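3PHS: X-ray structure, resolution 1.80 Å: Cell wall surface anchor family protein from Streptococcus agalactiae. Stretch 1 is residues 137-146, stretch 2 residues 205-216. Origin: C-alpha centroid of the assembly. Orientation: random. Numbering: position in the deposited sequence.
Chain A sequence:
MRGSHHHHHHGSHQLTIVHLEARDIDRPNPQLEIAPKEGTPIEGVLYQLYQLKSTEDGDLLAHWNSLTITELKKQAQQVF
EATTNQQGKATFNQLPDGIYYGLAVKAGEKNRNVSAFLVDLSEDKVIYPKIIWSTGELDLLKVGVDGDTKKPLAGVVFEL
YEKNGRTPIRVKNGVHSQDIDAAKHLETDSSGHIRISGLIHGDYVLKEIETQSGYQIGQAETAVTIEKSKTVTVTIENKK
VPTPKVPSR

Stretch 1, residues 137-146: ELDLLKVGVD
Stretch 2 205-216: VLKEIETQSGYQ

How do the two backbones lie? Residues 137-146 form one extended strand, with phi from -94° to -129° and psi from 104° to 155°. Residues 205-210 form a second strand running in broadly the same direction, at 31° to the first. Their axes approach no closer than 11.2 Å, and no hydrogen bond joins the stretches; side chains make most of the contact, with the backbone of Gly144 and Val145 also taking part. The CA atoms of Leu140 and Leu206 are 9.5 Å apart. After Thr211, a type II turn from Gln212 to Tyr215 is closed by Tyr215 N to Gln212 O at 3.2 Å; Gly214, at phi 107° and psi -10°, suits that turn. It brings Tyr215 CA to 7.4 Å from Gly144 CA.

What fills the space at the start? Leu138, Leu140 and Leu206 all direct CA-to-CB toward the opposing stretch. Leu138 and Leu140 are t,p and Leu206 is m,t. Leu206 reaches both partners: its CD2 is 4.1 Å from Leu138 CD2, and its CD1 is 3.8 Å from Leu140 CD2. These are buried apolar contacts.

How does Lys142 meet the second strand? Its chain is t,p,t,p, and Lys142 is bonded covalently to a group elsewhere in the structure. Lys142 NZ donates a hydrogen bond to Val143 O at 3.2 Å, with an N-H...O angle of 161°. Glu208, extended with chi1 and chi2 both t, places OE2 3.4 Å from Lys142 CE, a close contact with a methylene carbon.

Why does the far end accommodate an aromatic ring? Tyr215 (chi1 -61°, chi2 91°) sets CE2 3.5 Å from Gly144 CA and 3.8 Å from Val145 N, meeting both obliquely. Gly144 leaves the necessary room: an ideal CB there would point toward the second stretch and clash with Tyr215 CE2 at 2.7 Å.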

ATOM      1  N   GLU A 137       4.204   8.047  10.510  1.00 14.38           N
ATOM      2  CA  GLU A 137       5.292   7.251  11.049  1.00 15.26           C
ATOM      3  C   GLU A 137       4.780   6.184  12.017  1.00 14.82           C
ATOM      4  O   GLU A 137       3.731   6.325  12.640  1.00 14.80           O
ATOM      5  CB  GLU A 137       6.304   8.209  11.718  1.00 16.71           C
ATOM      6  CG  GLU A 137       7.144   7.674  12.865  1.00 20.50           C
ATOM      7  CD  GLU A 137       7.885   8.788  13.605  1.00 26.33           C
ATOM      8  OE1 GLU A 137       8.598   9.580  12.947  1.00 27.40           O
ATOM      9  OE2 GLU A 137       7.740   8.883  14.846  1.00 28.15           O
ATOM     10  N   LEU A 138       5.548   5.106  12.109  1.00 14.98           N
ATOM     11  CA  LEU A 138       5.293   4.042  13.065  1.00 15.52           C
ATOM     12  C   LEU A 138       6.379   4.121  14.119  1.00 15.59           C
ATOM     13  O   LEU A 138       7.550   4.271  13.779  1.00 15.21           O
ATOM     14  CB  LEU A 138       5.401   2.693  12.360  1.00 15.97           C
ATOM     15  CG  LEU A 138       5.507   1.426  13.207  1.00 17.49           C
ATOM     16  CD1 LEU A 138       4.218   1.270  14.037  1.00 18.94           C
ATOM     17  CD2 LEU A 138       5.730   0.222  12.286  1.00 19.77           C
ATOM     18  N   ASP A 139       6.001   4.018  15.395  1.00 15.49           N
ATOM     19  CA  ASP A 139       6.988   3.803  16.447  1.00 15.93           C
ATOM     20  C   ASP A 139       6.610   2.568  17.268  1.00 15.63           C
ATOM     21  O   ASP A 139       5.687   2.612  18.086  1.00 16.49           O
ATOM     22  CB  ASP A 139       7.141   5.024  17.354  1.00 16.82           C
ATOM     23  CG  ASP A 139       8.368   4.935  18.247  1.00 19.58           C
ATOM     24  OD1 ASP A 139       8.928   3.823  18.412  1.00 21.49           O
ATOM     25  OD2 ASP A 139       8.780   5.975  18.787  1.00 21.73           O
ATOM     26  N   LEU A 140       7.329   1.483  17.019  1.00 15.69           N
ATOM     27  CA  LEU A 140       7.117   0.225  17.707  1.00 15.91           C
ATOM     28  C   LEU A 140       8.057   0.126  18.895  1.00 16.46           C
ATOM     29  O   LEU A 140       9.267   0.311  18.753  1.00 16.53           O
ATOM     30  CB  LEU A 140       7.343  -0.953  16.764  1.00 16.47           C
ATOM     31  CG  LEU A 140       7.415  -2.384  17.328  1.00 16.01           C
ATOM     32  CD1 LEU A 140       6.135  -2.758  18.078  1.00 15.72           C
ATOM     33  CD2 LEU A 140       7.706  -3.386  16.202  1.00 18.41           C
ATOM     34  N   LEU A 141       7.475  -0.172  20.054  1.00 15.80           N
ATOM     35  CA  LEU A 141       8.244  -0.560  21.217  1.00 15.81           C
ATOM     36  C   LEU A 141       8.004  -2.050  21.451  1.00 15.61           C
ATOM     37  O   LEU A 141       6.859  -2.492  21.561  1.00 15.09           O
ATOM     38  CB  LEU A 141       7.816   0.259  22.444  1.00 15.90           C
ATOM     39  CG  LEU A 141       8.308  -0.279  23.802  1.00 16.89           C
ATOM     40  CD1 LEU A 141       9.834  -0.248  23.908  1.00 17.80           C
ATOM     41  CD2 LEU A 141       7.655   0.432  24.982  1.00 19.15           C
ATOM     42  N   LYS A 142       9.091  -2.806  21.519  1.00 15.50           N
ATOM     43  CA  LYS A 142       9.028  -4.223  21.800  1.00 15.71           C
ATOM     44  C   LYS A 142       9.496  -4.443  23.231  1.00 15.95           C
ATOM     45  O   LYS A 142      10.585  -4.000  23.589  1.00 16.15           O
ATOM     46  CB  LYS A 142       9.942  -4.997  20.865  1.00 15.78           C
ATOM     47  CG  LYS A 142       9.853  -6.547  21.008  1.00 15.23           C
ATOM     48  CD  LYS A 142       8.449  -7.081  20.626  1.00 15.62           C
ATOM     49  CE  LYS A 142       8.407  -8.611  20.648  1.00 16.59           C
ATOM     50  NZ  LYS A 142       8.442  -9.160  22.050  1.00 16.53           N
ATOM     51  N   VAL A 143       8.692  -5.142  24.024  1.00 15.55           N
ATOM     52  CA  VAL A 143       9.097  -5.461  25.392  1.00 15.51           C
ATOM     53  C   VAL A 143       9.170  -6.976  25.645  1.00 15.01           C
ATOM     54  O   VAL A 143       8.503  -7.780  24.973  1.00 14.72           O
ATOM     55  CB  VAL A 143       8.181  -4.778  26.434  1.00 14.97           C
ATOM     56  CG1 VAL A 143       8.325  -3.243  26.368  1.00 17.19           C
ATOM     57  CG2 VAL A 143       6.728  -5.227  26.255  1.00 16.28           C
ATOM     58  N   GLY A 144       9.991  -7.348  26.625  1.00 15.02           N
ATOM     59  CA  GLY A 144      10.015  -8.706  27.149  1.00 14.48           C
ATOM     60  C   GLY A 144       9.335  -8.689  28.506  1.00 14.60           C
ATOM     61  O   GLY A 144       9.509  -7.741  29.278  1.00 14.30           O
ATOM     62  N   VAL A 145       8.550  -9.729  28.780  1.00 14.99           N
ATOM     63  CA  VAL A 145       7.712  -9.796  29.986  1.00 14.98           C
ATOM     64  C   VAL A 145       8.167 -10.954  30.893  1.00 14.75           C
ATOM     65  O   VAL A 145       8.217 -12.091  30.460  1.00 14.84           O
ATOM     66  CB  VAL A 145       6.215  -9.946  29.617  1.00 15.08           C
ATOM     67  CG1 VAL A 145       5.324  -9.975  30.879  1.00 15.24           C
ATOM     68  CG2 VAL A 145       5.759  -8.802  28.678  1.00 15.92           C
ATOM     69  N   ASP A 146       8.500 -10.629  32.144  1.00 14.96           N
ATOM     70  CA  ASP A 146       8.881 -11.602  33.172  1.00 14.52           C
ATOM     71  C   ASP A 146       8.022 -11.310  34.421  1.00 13.79           C
ATOM     72  O   ASP A 146       8.268 -10.342  35.144  1.00 13.22           O
ATOM     73  CB  ASP A 146      10.372 -11.450  33.491  1.00 14.59           C
ATOM     74  CG  ASP A 146      10.905 -12.557  34.410  1.00 16.40           C
ATOM     75  OD1 ASP A 146      10.275 -13.615  34.521  1.00 16.59           O
ATOM     76  OD2 ASP A 146      11.981 -12.360  35.009  1.00 18.60           O
ATOM     77  N   VAL A 205       0.708  -4.298   8.376  1.00 13.82           N
ATOM     78  CA  VAL A 205       0.819  -5.447   9.272  1.00 14.66           C
ATOM     79  C   VAL A 205       2.285  -5.664   9.612  1.00 14.60           C
ATOM     80  O   VAL A 205       3.141  -5.790   8.722  1.00 14.82           O
ATOM     81  CB  VAL A 205       0.206  -6.728   8.653  1.00 14.25           C
ATOM     82  CG1 VAL A 205       0.463  -7.952   9.550  1.00 16.06           C
ATOM     83  CG2 VAL A 205      -1.274  -6.554   8.398  1.00 16.17           C
ATOM     84  N   LEU A 206       2.565  -5.706  10.915  1.00 14.96           N
ATOM     85  CA  LEU A 206       3.882  -6.081  11.409  1.00 15.57           C
ATOM     86  C   LEU A 206       3.939  -7.587  11.628  1.00 16.13           C
ATOM     87  O   LEU A 206       3.095  -8.146  12.333  1.00 16.49           O
ATOM     88  CB  LEU A 206       4.166  -5.358  12.728  1.00 15.22           C
ATOM     89  CG  LEU A 206       4.652  -3.910  12.646  1.00 15.62           C
ATOM     90  CD1 LEU A 206       4.535  -3.276  14.023  1.00 16.27           C
ATOM     91  CD2 LEU A 206       6.101  -3.826  12.114  1.00 15.49           C
ATOM     92  N   LYS A 207       4.917  -8.228  11.024  1.00 16.85           N
ATOM     93  CA  LYS A 207       5.119  -9.635  11.210  1.00 18.37           C
ATOM     94  C   LYS A 207       6.372  -9.887  12.047  1.00 18.08           C
ATOM     95  O   LYS A 207       7.418  -9.454  11.700  1.00 17.48           O
ATOM     96  CB  LYS A 207       5.172 -10.346   9.857  1.00 19.10           C
ATOM     97  CG  LYS A 207       5.076 -11.840   9.938  1.00 23.01           C
ATOM     98  CD  LYS A 207       5.023 -12.515   8.547  1.00 28.64           C
ATOM     99  CE  LYS A 207       5.317 -14.027   8.625  1.00 32.60           C
ATOM    100  NZ  LYS A 207       5.507 -14.653   7.315  1.00 34.03           N
ATOM    101  N   GLU A 208       6.215 -10.518  13.203  1.00 18.14           N
ATOM    102  CA  GLU A 208       7.384 -10.793  14.024  1.00 17.78           C
ATOM    103  C   GLU A 208       8.030 -12.067  13.495  1.00 18.32           C
ATOM    104  O   GLU A 208       7.360 -13.094  13.364  1.00 18.45           O
ATOM    105  CB  GLU A 208       7.002 -10.945  15.506  1.00 17.56           C
ATOM    106  CG  GLU A 208       8.219 -10.982  16.418  1.00 16.94           C
ATOM    107  CD  GLU A 208       7.857 -11.055  17.907  1.00 17.83           C
ATOM    108  OE1 GLU A 208       6.712 -10.732  18.287  1.00 16.41           O
ATOM    109  OE2 GLU A 208       8.753 -11.424  18.688  1.00 17.97           O
ATOM    110  N   ILE A 209       9.324 -11.988  13.200  1.00 19.44           N
ATOM    111  CA  ILE A 209      10.055 -13.048  12.487  1.00 20.64           C
ATOM    112  C   ILE A 209      10.855 -13.896  13.460  1.00 20.87           C
ATOM    113  O   ILE A 209      10.851 -15.132  13.373  1.00 20.78           O
ATOM    114  CB  ILE A 209      11.048 -12.442  11.442  1.00 20.85           C
ATOM    115  CG1 ILE A 209      10.307 -11.543  10.450  1.00 21.51           C
ATOM    116  CG2 ILE A 209      11.823 -13.540  10.700  1.00 22.38           C
ATOM    117  CD1 ILE A 209       9.114 -12.195   9.788  1.00 21.33           C
ATOM    118  N   GLU A 210      11.543 -13.215  14.368  1.00 21.63           N
ATOM    119  CA  GLU A 210      12.421 -13.874  15.320  1.00 22.47           C
ATOM    120  C   GLU A 210      12.563 -13.027  16.573  1.00 22.12           C
ATOM    121  O   GLU A 210      12.791 -11.812  16.515  1.00 21.07           O
ATOM    122  CB  GLU A 210      13.788 -14.133  14.675  1.00 23.38           C
ATOM    123  CG  GLU A 210      14.888 -14.615  15.631  1.00 26.30           C
ATOM    124  CD  GLU A 210      16.195 -14.885  14.910  1.00 30.87           C
ATOM    125  OE1 GLU A 210      16.310 -14.558  13.707  1.00 32.41           O
ATOM    126  OE2 GLU A 210      17.113 -15.429  15.550  1.00 34.81           O
ATOM    127  N   THR A 211      12.423 -13.674  17.723  1.00 21.46           N
ATOM    128  CA  THR A 211      12.627 -12.961  18.966  1.00 21.57           C
ATOM    129  C   THR A 211      13.853 -13.464  19.717  1.00 22.99           C
ATOM    130  O   THR A 211      14.509 -14.393  19.264  1.00 23.61           O
ATOM    131  CB  THR A 211      11.375 -12.975  19.840  1.00 20.96           C
ATOM    132  OG1 THR A 211      11.560 -12.071  20.926  1.00 18.28           O
ATOM    133  CG2 THR A 211      11.072 -14.383  20.377  1.00 21.01           C
ATOM    134  N   GLN A 212      14.162 -12.824  20.841  1.00 24.20           N
ATOM    135  CA  GLN A 212      15.336 -13.175  21.638  1.00 25.81           C
ATOM    136  C   GLN A 212      15.213 -14.551  22.270  1.00 25.71           C
ATOM    137  O   GLN A 212      14.111 -15.079  22.467  1.00 24.94           O
ATOM    138  CB  GLN A 212      15.550 -12.167  22.744  1.00 26.35           C
ATOM    139  CG  GLN A 212      16.325 -10.924  22.373  1.00 30.81           C
ATOM    140  CD  GLN A 212      16.906 -10.249  23.608  1.00 35.57           C
ATOM    141  OE1 GLN A 212      17.094 -10.895  24.647  1.00 38.49           O
ATOM    142  NE2 GLN A 212      17.177  -8.947  23.513  1.00 36.72           N
ATOM    143  N   SER A 213      16.365 -15.126  22.597  1.00 26.09           N
ATOM    144  CA  SER A 213      16.381 -16.393  23.278  1.00 26.07           C
ATOM    145  C   SER A 213      15.794 -16.202  24.688  1.00 24.80           C
ATOM    146  O   SER A 213      16.104 -15.217  25.416  1.00 25.09           O
ATOM    147  CB  SER A 213      17.786 -17.024  23.278  1.00 26.94           C
ATOM    148  OG  SER A 213      18.472 -16.843  24.506  1.00 29.56           O
ATOM    149  N   GLY A 214      14.894 -17.112  25.020  1.00 22.80           N
ATOM    150  CA  GLY A 214      14.209 -17.096  26.293  1.00 21.07           C
ATOM    151  C   GLY A 214      12.765 -16.655  26.160  1.00 20.14           C
ATOM    152  O   GLY A 214      11.998 -16.785  27.115  1.00 18.30           O
ATOM    153  N   TYR A 215      12.397 -16.166  24.968  1.00 19.74           N
ATOM    154  CA  TYR A 215      11.065 -15.597  24.707  1.00 19.74           C
ATOM    155  C   TYR A 215      10.317 -16.290  23.580  1.00 20.02           C
ATOM    156  O   TYR A 215      10.919 -16.919  22.718  1.00 19.25           O
ATOM    157  CB  TYR A 215      11.156 -14.098  24.384  1.00 19.23           C
ATOM    158  CG  TYR A 215      11.725 -13.257  25.490  1.00 19.44           C
ATOM    159  CD1 TYR A 215      13.093 -12.997  25.551  1.00 18.39           C
ATOM    160  CD2 TYR A 215      10.899 -12.715  26.473  1.00 19.47           C
ATOM    161  CE1 TYR A 215      13.623 -12.224  26.559  1.00 20.90           C
ATOM    162  CE2 TYR A 215      11.416 -11.933  27.483  1.00 20.36           C
ATOM    163  CZ  TYR A 215      12.770 -11.700  27.524  1.00 21.19           C
ATOM    164  OH  TYR A 215      13.292 -10.935  28.505  1.00 24.20           O
ATOM    165  N   GLN A 216       8.996 -16.152  23.601  1.00 20.68           N
ATOM    166  CA  GLN A 216       8.121 -16.712  22.588  1.00 22.71           C
ATOM    167  C   GLN A 216       7.550 -15.573  21.765  1.00 22.89           C
ATOM    168  O   GLN A 216       7.262 -14.495  22.298  1.00 23.34           O
ATOM    169  CB  GLN A 216       6.922 -17.403  23.227  1.00 23.07           C
ATOM    170  CG  GLN A 216       7.115 -18.788  23.814  1.00 25.67           C
ATOM    171  CD  GLN A 216       5.809 -19.306  24.411  1.00 29.72           C
ATOM    172  OE1 GLN A 216       4.857 -18.537  24.599  1.00 32.36           O
ATOM    173  NE2 GLN A 216       5.747 -20.598  24.708  1.00 31.71           N
TER